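Local coordinates for G protein alpha subunit (Entamoeba histolytica, PDB 4FID) that probably acts as a GTP-binding molecular switch, the alpha subunit of a heterotrimeric G protein that relays signals from membrane receptors, at residues A96-E101 with L122-K127; V230-L235 with M320-V325; N305-T310 with K316-L321. All blocks are in the same frame, centred on the assembly; numbering follows the deposited sequence.

Interaction 1: A96-E101 with L122-K127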
loop_
_atom_site.group_PDB
_atom_site.type_symbol
_atom_site.label_atom_id
_atom_site.label_comp_id
_atom_site.label_asym_id
_atom_site.label_seq_id
_atom_site.Cartn_x
_atom_site.Cartn_y
_atom_site.Cartn_z
ATOM N N ALA A 96 23.986 -6.449 12.090
ATOM C CA ALA A 96 25.240 -6.478 11.340
ATOM C C ALA A 96 24.980 -6.574 9.836
ATOM O O ALA A 96 25.566 -5.835 9.053
ATOM C CB ALA A 96 26.119 -7.643 11.803
ATOM N N LEU A 97 24.102 -7.487 9.441
ATOM C CA LEU A 97 23.756 -7.634 8.037
ATOM C C LEU A 97 23.271 -6.317 7.433
ATOM O O LEU A 97 23.749 -5.893 6.384
ATOM C CB LEU A 97 22.711 -8.734 7.844
ATOM C CG LEU A 97 23.235 -10.178 7.904
ATOM C CD1 LEU A 97 22.089 -11.191 8.062
ATOM C CD2 LEU A 97 24.098 -10.493 6.679
ATOM N N TRP A 98 22.332 -5.663 8.105
ATOM C CA TRP A 98 21.726 -4.444 7.574
ATOM C C TRP A 98 22.756 -3.312 7.490
ATOM O O TRP A 98 22.605 -2.386 6.708
ATOM C CB TRP A 98 20.519 -4.055 8.431
ATOM C CG TRP A 98 19.763 -2.834 8.004
ATOM C CD1 TRP A 98 19.447 -1.754 8.782
ATOM C CD2 TRP A 98 19.204 -2.572 6.715
ATOM N NE1 TRP A 98 18.741 -0.827 8.053
ATOM C CE2 TRP A 98 18.573 -1.311 6.778
ATOM C CE3 TRP A 98 19.163 -3.283 5.515
ATOM C CZ2 TRP A 98 17.912 -0.749 5.684
ATOM C CZ3 TRP A 98 18.515 -2.715 4.430
ATOM C CH2 TRP A 98 17.902 -1.464 4.523
ATOM N N ALA A 99 23.811 -3.404 8.289
ATOM C CA ALA A 99 24.880 -2.397 8.258
ATOM C C ALA A 99 26.047 -2.789 7.337
ATOM O O ALA A 99 26.961 -2.007 7.105
ATOM C CB ALA A 99 25.379 -2.114 9.659
ATOM N N ASP A 100 25.992 -3.995 6.792
ATOM C CA ASP A 100 27.049 -4.486 5.930
ATOM C C ASP A 100 27.002 -3.806 4.563
ATOM O O ASP A 100 25.934 -3.619 3.995
ATOM C CB ASP A 100 26.924 -6.001 5.788
ATOM C CG ASP A 100 27.977 -6.583 4.889
ATOM O OD1 ASP A 100 29.149 -6.659 5.345
ATOM O OD2 ASP A 100 27.632 -6.955 3.737
ATOM N N GLU A 101 28.166 -3.449 4.037
ATOM C CA GLU A 101 28.265 -2.712 2.779
ATOM C C GLU A 101 27.577 -3.403 1.606
ATOM O O GLU A 101 26.911 -2.757 0.809
ATOM C CB GLU A 101 29.733 -2.455 2.452
ATOM C CG GLU A 101 30.544 -2.013 3.669
ATOM C CD GLU A 101 31.945 -1.504 3.319
ATOM O OE1 GLU A 101 32.520 -1.927 2.280
ATOM O OE2 GLU A 101 32.468 -0.677 4.103
ATOM N N LEU A 122 11.125 -3.346 9.151
ATOM C CA LEU A 122 11.350 -4.533 9.974
ATOM C C LEU A 122 12.758 -4.546 10.570
ATOM O O LEU A 122 12.908 -4.729 11.759
ATOM C CB LEU A 122 11.030 -5.831 9.217
ATOM C CG LEU A 122 9.527 -5.960 8.921
ATOM C CD1 LEU A 122 9.122 -7.228 8.100
ATOM C CD2 LEU A 122 8.775 -5.878 10.216
ATOM N N PHE A 123 13.775 -4.317 9.748
ATOM C CA PHE A 123 15.156 -4.281 10.219
ATOM C C PHE A 123 15.413 -3.212 11.288
ATOM O O PHE A 123 16.032 -3.483 12.316
ATOM C CB PHE A 123 16.108 -4.103 9.030
ATOM C CG PHE A 123 15.917 -5.151 7.960
ATOM C CD1 PHE A 123 15.388 -6.400 8.285
ATOM C CD2 PHE A 123 16.242 -4.888 6.633
ATOM C CE1 PHE A 123 15.189 -7.361 7.305
ATOM C CE2 PHE A 123 16.049 -5.851 5.650
ATOM C CZ PHE A 123 15.527 -7.087 5.984
ATOM N N GLU A 124 14.926 -2.002 11.062
ATOM C CA GLU A 124 15.132 -0.945 12.036
ATOM C C GLU A 124 14.424 -1.203 13.356
ATOM O O GLU A 124 14.689 -0.530 14.350
ATOM C CB GLU A 124 14.721 0.398 11.450
ATOM C CG GLU A 124 15.653 0.838 10.331
ATOM C CD GLU A 124 15.141 2.026 9.549
ATOM O OE1 GLU A 124 14.026 2.522 9.828
ATOM O OE2 GLU A 124 15.868 2.459 8.638
ATOM N N ASN A 125 13.528 -2.186 13.366
ATOM C CA ASN A 125 12.710 -2.464 14.537
ATOM C C ASN A 125 12.977 -3.836 15.126
ATOM O O ASN A 125 12.221 -4.300 15.992
ATOM C CB ASN A 125 11.223 -2.298 14.208
ATOM C CG ASN A 125 10.775 -0.839 14.250
ATOM O OD1 ASN A 125 10.408 -0.336 15.302
ATOM N ND2 ASN A 125 10.807 -0.160 13.105
ATOM N N VAL A 126 14.063 -4.469 14.667
ATOM C CA VAL A 126 14.371 -5.856 15.028
ATOM C C VAL A 126 14.613 -6.103 16.530
ATOM O O VAL A 126 14.165 -7.115 17.070
ATOM C CB VAL A 126 15.529 -6.434 14.194
ATOM C CG1 VAL A 126 16.871 -5.922 14.695
ATOM C CG2 VAL A 126 15.484 -7.946 14.244
ATOM N N LYS A 127 15.302 -5.182 17.197
ATOM C CA LYS A 127 15.533 -5.298 18.637
ATOM C C LYS A 127 14.214 -5.466 19.384
ATOM O O LYS A 127 14.134 -6.226 20.337
ATOM C CB LYS A 127 16.273 -4.079 19.181
ATOM C CG LYS A 127 17.724 -3.931 18.740
ATOM C CD LYS A 127 18.259 -2.553 19.152
ATOM C CE LYS A 127 19.742 -2.364 18.830
ATOM N NZ LYS A 127 20.202 -0.960 19.090
#
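An aromatic contact between two short helical ends joins helix 90-99 to helix 119-124: Trp98 lays one face of its indole against Phe123. The nearest atoms are Trp98 CE3 and Phe123 CD2, 3.5 Å apart, with CD2 standing above the six-membered ring near its rim. The ring planes meet obliquely, at 54°, with centroids 5.2 Å apart. The CB of Phe123 covers the other half of the same face, 4.0 Å from the centroid of the Trp98 five-membered ring and almost on its normal, a CH-pi contact. Trp98 reaches this place because its CG is anti to the backbone N (chi1 -179°), which throws the indole across the gap. The contact belongs to the all-helical domain that G-alpha subunits carry beside their Ras-like domain. Here Phe123 also packs on Met53 and Leu56 of the long helix 42-62, while Trp98 is met edge-to-face by Tyr107. Toward solvent the contact thins out: the extended side chain of Glu124 passes the indole with its CG 4.2 Å from Trp98 NE1, and its carboxylate lies in a long, weak ion pair with Lys120. No hydrogen bond crosses between 96-101 and 122-127.

Interaction 2: V230-L235 with M320-V325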
loop_
_atom_site.group_PDB
_atom_site.type_symbol
_atom_site.label_atom_id
_atom_site.label_comp_id
_atom_site.label_asym_id
_atom_site.label_seq_id
_atom_site.Cartn_x
_atom_site.Cartn_y
_atom_site.Cartn_z
ATOM N N VAL A 230 -19.599 8.998 -5.986
ATOM C CA VAL A 230 -18.444 9.865 -6.224
ATOM C C VAL A 230 -17.214 9.007 -6.461
ATOM O O VAL A 230 -16.990 8.020 -5.764
ATOM C CB VAL A 230 -18.153 10.794 -5.015
ATOM C CG1 VAL A 230 -17.232 11.924 -5.426
ATOM C CG2 VAL A 230 -19.427 11.368 -4.484
ATOM N N LYS A 231 -16.401 9.392 -7.434
ATOM C CA LYS A 231 -15.205 8.631 -7.753
ATOM C C LYS A 231 -13.946 9.392 -7.343
ATOM O O LYS A 231 -13.670 10.491 -7.847
ATOM C CB LYS A 231 -15.173 8.330 -9.248
ATOM C CG LYS A 231 -16.504 7.855 -9.834
ATOM C CD LYS A 231 -16.940 6.519 -9.244
ATOM C CE LYS A 231 -17.949 5.861 -10.155
ATOM N NZ LYS A 231 -19.043 6.788 -10.536
ATOM N N LEU A 232 -13.183 8.794 -6.439
ATOM C CA LEU A 232 -11.929 9.361 -5.966
ATOM C C LEU A 232 -10.809 8.418 -6.331
ATOM O O LEU A 232 -11.005 7.204 -6.358
ATOM C CB LEU A 232 -11.949 9.503 -4.437
ATOM C CG LEU A 232 -12.532 10.787 -3.840
ATOM C CD1 LEU A 232 -13.936 11.040 -4.394
ATOM C CD2 LEU A 232 -12.526 10.758 -2.299
ATOM N N ILE A 233 -9.623 8.958 -6.579
ATOM C CA ILE A 233 -8.464 8.114 -6.806
ATOM C C ILE A 233 -7.386 8.495 -5.830
ATOM O O ILE A 233 -7.019 9.663 -5.752
ATOM C CB ILE A 233 -7.896 8.279 -8.220
ATOM C CG1 ILE A 233 -8.886 7.782 -9.251
ATOM C CG2 ILE A 233 -6.607 7.478 -8.379
ATOM C CD1 ILE A 233 -8.321 7.837 -10.637
ATOM N N PHE A 234 -6.868 7.520 -5.091
ATOM C CA PHE A 234 -5.712 7.775 -4.242
ATOM C C PHE A 234 -4.501 7.243 -4.967
ATOM O O PHE A 234 -4.360 6.043 -5.182
ATOM C CB PHE A 234 -5.822 7.103 -2.861
ATOM C CG PHE A 234 -6.819 7.748 -1.921
ATOM C CD1 PHE A 234 -7.529 8.883 -2.290
ATOM C CD2 PHE A 234 -7.044 7.200 -0.658
ATOM C CE1 PHE A 234 -8.457 9.465 -1.420
ATOM C CE2 PHE A 234 -7.956 7.769 0.222
ATOM C CZ PHE A 234 -8.670 8.913 -0.164
ATOM N N LEU A 235 -3.635 8.147 -5.374
ATOM C CA LEU A 235 -2.394 7.761 -6.003
ATOM C C LEU A 235 -1.427 7.514 -4.863
ATOM O O LEU A 235 -0.820 8.438 -4.312
ATOM C CB LEU A 235 -1.919 8.886 -6.920
ATOM C CG LEU A 235 -3.013 9.205 -7.952
ATOM C CD1 LEU A 235 -2.897 10.640 -8.505
ATOM C CD2 LEU A 235 -2.996 8.184 -9.076
HETATM N N MSE A 320 -10.082 13.893 5.137
HETATM C CA MSE A 320 -10.828 15.089 5.530
HETATM C C MSE A 320 -11.329 15.896 4.330
HETATM O O MSE A 320 -12.519 16.193 4.219
HETATM C CB MSE A 320 -9.945 15.974 6.402
HETATM C CG MSE A 320 -10.666 16.563 7.583
HETATM SE SE MSE A 320 -10.816 15.312 9.075
HETATM C CE MSE A 320 -8.934 15.247 9.582
ATOM N N LEU A 321 -10.413 16.258 3.438
ATOM C CA LEU A 321 -10.795 16.828 2.161
ATOM C C LEU A 321 -11.860 15.958 1.514
ATOM O O LEU A 321 -12.867 16.460 1.010
ATOM C CB LEU A 321 -9.574 16.913 1.243
ATOM C CG LEU A 321 -8.468 17.791 1.848
ATOM C CD1 LEU A 321 -7.167 17.741 1.040
ATOM C CD2 LEU A 321 -8.973 19.213 2.009
ATOM N N ALA A 322 -11.642 14.649 1.546
ATOM C CA ALA A 322 -12.574 13.706 0.936
ATOM C C ALA A 322 -13.996 13.798 1.499
ATOM O O ALA A 322 -14.970 13.711 0.747
ATOM C CB ALA A 322 -12.047 12.289 1.037
ATOM N N VAL A 323 -14.122 13.981 2.808
ATOM C CA VAL A 323 -15.447 14.036 3.427
ATOM C C VAL A 323 -16.239 15.214 2.862
ATOM O O VAL A 323 -17.441 15.103 2.559
ATOM C CB VAL A 323 -15.348 14.172 4.961
ATOM C CG1 VAL A 323 -16.720 14.148 5.594
ATOM C CG2 VAL A 323 -14.483 13.051 5.541
ATOM N N ASP A 324 -15.555 16.343 2.698
ATOM C CA ASP A 324 -16.205 17.512 2.140
ATOM C C ASP A 324 -16.624 17.227 0.720
ATOM O O ASP A 324 -17.756 17.487 0.363
ATOM C CB ASP A 324 -15.307 18.748 2.212
ATOM C CG ASP A 324 -15.052 19.204 3.644
ATOM O OD1 ASP A 324 -15.999 19.198 4.477
ATOM O OD2 ASP A 324 -13.890 19.569 3.928
ATOM N N VAL A 325 -15.727 16.674 -0.090
ATOM C CA VAL A 325 -16.104 16.314 -1.463
ATOM C C VAL A 325 -17.328 15.374 -1.486
ATOM O O VAL A 325 -18.257 15.573 -2.264
ATOM C CB VAL A 325 -14.916 15.707 -2.272
ATOM C CG1 VAL A 325 -15.404 15.104 -3.592
ATOM C CG2 VAL A 325 -13.842 16.766 -2.527
#
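Leu232, on a central strand of the Ras-like domain, presses its CD2 methyl onto the CB of Ala322 in helix 312-332, at 3.7 Å. This is the tight end of the contact. The tightness lies in the side chains, for the CA atoms of Leu232 and Ala322 are 8.2 Å apart, hardly closer than those of Val230 and Val325. One helical turn on, the packing is looser and nearer the surface. The CG1 methyls of Val230 and Val325 meet at 4.1 Å, each carried there by a first torsion that sets CG1 opposite the backbone N (-164° and 169°), and Leu232 CD1 only grazes Val325 CG1 at 4.4 Å. Val325 is partly exposed, and beside it Asp324 takes the solvent side of the helix. The strand and helix run nearly antiparallel, 162° between their directions, as expected where a helix packs over a parallel sheet of the P-loop GTPase fold. Strand 230-236 lies between strands 187-193 and 301-307, and Tyr303 of the latter touches both Val230 and Val325. With methyl groups alone meeting and no hydrogen bond across, the helix is held to the strand by hydrophobic burial and shape, with no polar bond fixing their register.

Interaction 3: N305-T310 with K316-L321. With GDP (guanosine-5'-diphosphate), chain C.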
loop_
_atom_site.group_PDB
_atom_site.type_symbol
_atom_site.label_atom_id
_atom_site.label_comp_id
_atom_site.label_asym_id
_atom_site.label_seq_id
_atom_site.Cartn_x
_atom_site.Cartn_y
_atom_site.Cartn_z
ATOM N N ASN A 305 -5.974 12.588 -5.445
ATOM C CA ASN A 305 -5.003 13.072 -4.480
ATOM C C ASN A 305 -3.915 12.058 -4.302
ATOM O O ASN A 305 -4.178 10.865 -4.228
ATOM C CB ASN A 305 -5.661 13.369 -3.138
ATOM C CG ASN A 305 -5.074 14.609 -2.456
ATOM O OD1 ASN A 305 -4.027 14.546 -1.831
ATOM N ND2 ASN A 305 -5.771 15.732 -2.566
ATOM N N PRO A 306 -2.669 12.522 -4.245
ATOM C CA PRO A 306 -1.639 11.534 -3.937
ATOM C C PRO A 306 -1.661 11.256 -2.438
ATOM O O PRO A 306 -2.106 12.094 -1.638
ATOM C CB PRO A 306 -0.336 12.230 -4.368
ATOM C CG PRO A 306 -0.730 13.679 -4.737
ATOM C CD PRO A 306 -2.133 13.893 -4.272
ATOM N N THR A 307 -1.210 10.067 -2.065
ATOM C CA THR A 307 -1.191 9.684 -0.669
ATOM C C THR A 307 0.049 8.875 -0.276
ATOM O O THR A 307 0.744 8.242 -1.118
ATOM C CB THR A 307 -2.450 8.871 -0.296
ATOM O OG1 THR A 307 -2.358 7.554 -0.848
ATOM C CG2 THR A 307 -3.707 9.543 -0.818
ATOM N N ASN A 308 0.324 8.926 1.021
ATOM C CA ASN A 308 1.313 8.072 1.644
ATOM C C ASN A 308 0.631 7.345 2.811
ATOM O O ASN A 308 0.574 7.839 3.939
ATOM C CB ASN A 308 2.555 8.874 2.053
ATOM C CG ASN A 308 3.565 8.041 2.844
ATOM O OD1 ASN A 308 3.431 6.812 2.964
ATOM N ND2 ASN A 308 4.587 8.710 3.396
ATOM N N ALA A 309 0.082 6.173 2.494
ATOM C CA ALA A 309 -0.715 5.367 3.420
ATOM C C ALA A 309 -0.033 4.963 4.750
ATOM O O ALA A 309 -0.708 4.637 5.723
ATOM C CB ALA A 309 -1.247 4.125 2.697
ATOM N N THR A 310 1.290 4.959 4.792
ATOM C CA THR A 310 1.989 4.609 6.023
ATOM C C THR A 310 2.201 5.832 6.911
ATOM O O THR A 310 2.874 5.745 7.932
ATOM C CB THR A 310 3.351 3.967 5.740
ATOM O OG1 THR A 310 4.153 4.884 4.993
ATOM C CG2 THR A 310 3.172 2.695 4.945
ATOM N N LYS A 316 -5.097 11.211 7.477
ATOM C CA LYS A 316 -6.084 12.036 8.191
ATOM C C LYS A 316 -6.411 13.316 7.418
ATOM O O LYS A 316 -7.565 13.609 7.141
ATOM C CB LYS A 316 -5.606 12.386 9.604
ATOM C CG LYS A 316 -6.702 12.901 10.555
ATOM C CD LYS A 316 -6.124 13.773 11.683
ATOM C CE LYS A 316 -7.130 13.952 12.842
ATOM N NZ LYS A 316 -6.701 14.918 13.943
ATOM N N ARG A 317 -5.387 14.073 7.052
ATOM C CA ARG A 317 -5.599 15.309 6.315
ATOM C C ARG A 317 -6.335 15.031 5.003
ATOM O O ARG A 317 -7.285 15.733 4.656
ATOM C CB ARG A 317 -4.267 16.033 6.098
ATOM C CG ARG A 317 -4.303 17.214 5.163
ATOM C CD ARG A 317 -2.893 17.705 4.860
ATOM N NE ARG A 317 -2.004 16.632 4.400
ATOM C CZ ARG A 317 -0.721 16.793 4.055
ATOM N NH1 ARG A 317 -0.145 17.994 4.106
ATOM N NH2 ARG A 317 -0.001 15.751 3.658
ATOM N N VAL A 318 -5.925 13.979 4.302
ATOM C CA VAL A 318 -6.509 13.657 3.004
ATOM C C VAL A 318 -7.947 13.125 3.051
ATOM O O VAL A 318 -8.785 13.493 2.228
ATOM C CB VAL A 318 -5.636 12.679 2.220
ATOM C CG1 VAL A 318 -6.367 12.219 0.981
ATOM C CG2 VAL A 318 -4.339 13.347 1.852
ATOM N N PHE A 319 -8.250 12.264 4.010
ATOM C CA PHE A 319 -9.611 11.769 4.075
ATOM C C PHE A 319 -10.600 12.883 4.442
ATOM O O PHE A 319 -11.784 12.830 4.090
ATOM C CB PHE A 319 -9.736 10.583 5.021
ATOM C CG PHE A 319 -11.063 9.933 4.946
ATOM C CD1 PHE A 319 -11.388 9.133 3.866
ATOM C CD2 PHE A 319 -12.017 10.168 5.915
ATOM C CE1 PHE A 319 -12.636 8.548 3.767
ATOM C CE2 PHE A 319 -13.266 9.583 5.821
ATOM C CZ PHE A 319 -13.575 8.772 4.742
HETATM N N MSE A 320 -10.082 13.893 5.137
HETATM C CA MSE A 320 -10.828 15.089 5.530
HETATM C C MSE A 320 -11.329 15.896 4.330
HETATM O O MSE A 320 -12.519 16.193 4.219
HETATM C CB MSE A 320 -9.945 15.974 6.402
HETATM C CG MSE A 320 -10.666 16.563 7.583
HETATM SE SE MSE A 320 -10.816 15.312 9.075
HETATM C CE MSE A 320 -8.934 15.247 9.582
ATOM N N LEU A 321 -10.413 16.258 3.438
ATOM C CA LEU A 321 -10.795 16.828 2.161
ATOM C C LEU A 321 -11.860 15.958 1.514
ATOM O O LEU A 321 -12.867 16.460 1.010
ATOM C CB LEU A 321 -9.574 16.913 1.243
ATOM C CG LEU A 321 -8.468 17.791 1.848
ATOM C CD1 LEU A 321 -7.167 17.741 1.040
ATOM C CD2 LEU A 321 -8.973 19.213 2.009
HETATM P PB GDP C . -3.735 -4.541 -0.600
HETATM O O1B GDP C . -4.189 -5.441 0.521
HETATM O O2B GDP C . -3.553 -5.365 -1.853
HETATM O O3B GDP C . -4.813 -3.508 -0.816
HETATM O O3A GDP C . -2.320 -3.803 -0.271
HETATM P PA GDP C . -1.643 -3.716 1.207
HETATM O O1A GDP C . -2.329 -2.680 2.074
HETATM O O2A GDP C . -1.644 -5.067 1.900
HETATM O "O5'" GDP C . -0.110 -3.292 0.902
HETATM C "C5'" GDP C . 0.967 -4.124 1.345
HETATM C "C4'" GDP C . 2.227 -3.323 1.705
HETATM O "O4'" GDP C . 2.248 -2.023 1.098
HETATM C "C3'" GDP C . 2.386 -3.121 3.212
HETATM O "O3'" GDP C . 3.664 -3.635 3.638
HETATM C "C2'" GDP C . 2.285 -1.616 3.419
HETATM O "O2'" GDP C . 3.108 -1.175 4.515
HETATM C "C1'" GDP C . 2.706 -1.062 2.055
HETATM N N9 GDP C . 2.174 0.306 1.785
HETATM C C8 GDP C . 0.898 0.674 1.536
HETATM N N7 GDP C . 0.802 2.017 1.332
HETATM C C5 GDP C . 2.040 2.533 1.448
HETATM C C6 GDP C . 2.666 3.878 1.362
HETATM O O6 GDP C . 1.988 4.892 1.116
HETATM N N1 GDP C . 3.984 3.984 1.561
HETATM C C2 GDP C . 4.756 2.909 1.819
HETATM N N2 GDP C . 6.084 3.092 1.994
HETATM N N3 GDP C . 4.260 1.647 1.911
HETATM C C4 GDP C . 2.938 1.404 1.740
#
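The OD1 atom of Asn308 is gripped twice by Thr310: its OG1 donates a hydrogen bond of 2.9 Å to Asn308 OD1, and its backbone N adds a weak one. The hydroxyl comes in tilted 21° from the carbonyl plane of the amide. Asn308 CG lies opposite its backbone N (chi1 174°), which carries the amide to the guanine of GDP, where Asn308 OD1 lies 3.2 Å from GDP N1. GDP O6 in turn receives a weak, bent hydrogen bond from Ala309 N, 2.7 Å long. The Thr310 CG2 methyl lies 3.4 Å from GDP N3, packed against the base. Thr307-Thr310 (Thr-Asn-Ala-Thr) corresponds to the TCAT guanine-recognition loop of G-alpha subunits, set between strand 301-307, the last of the sheet in chain order, and the C-terminal helix of the Ras-like domain. In G-alpha proteins this helix is the one receptors engage, consistent with a route from receptor to guanine pocket through this loop. Asn236 forms the second-shell link: its OD1 is held by both Ala309 N and Thr307 OG1, while its ND2 hydrogen-bonds GDP. Asn314, just ahead of 316-321 on the same helix, accepts a hydrogen bond from Asn308 N through its OD1, tying the start of the loop to the helix. Behind the loop, strand and helix run nearly antiparallel (156°), and Val318 wedges its two methyls against the strand. Its CG1 stands 4.2 Å from Thr307 CG2, the two side chains crossing at about a right angle, while its CG2 lies 3.9 Å from Asn305 OD1. Leu321 CD1 reaches Asn305 ND2 more loosely at 4.4 Å, and that nitrogen is satisfied by Asn284 OD1.

In the fold
Interactions 2 and 3 share helix 312-332 and lie on neighbouring strands of one sheet in the Ras-like domain, their centres about 9 Å apart; Leu235 N and O probably hydrogen-bond to Asn305 O and Thr307 N, and Phe234 packs on Thr307. Both are buried. Interaction 2, farther from the nucleotide, is purely aliphatic, whereas 305-310 with 316-321 turns polar as its strand opens into the GDP loop. Interaction 1 stands apart in the all-helical domain, its centre about 30 Å from that of interaction 3 and 38 Å from that of interaction 2. Only partly buried, it relies on aromatic packing between helix ends, without any sheet.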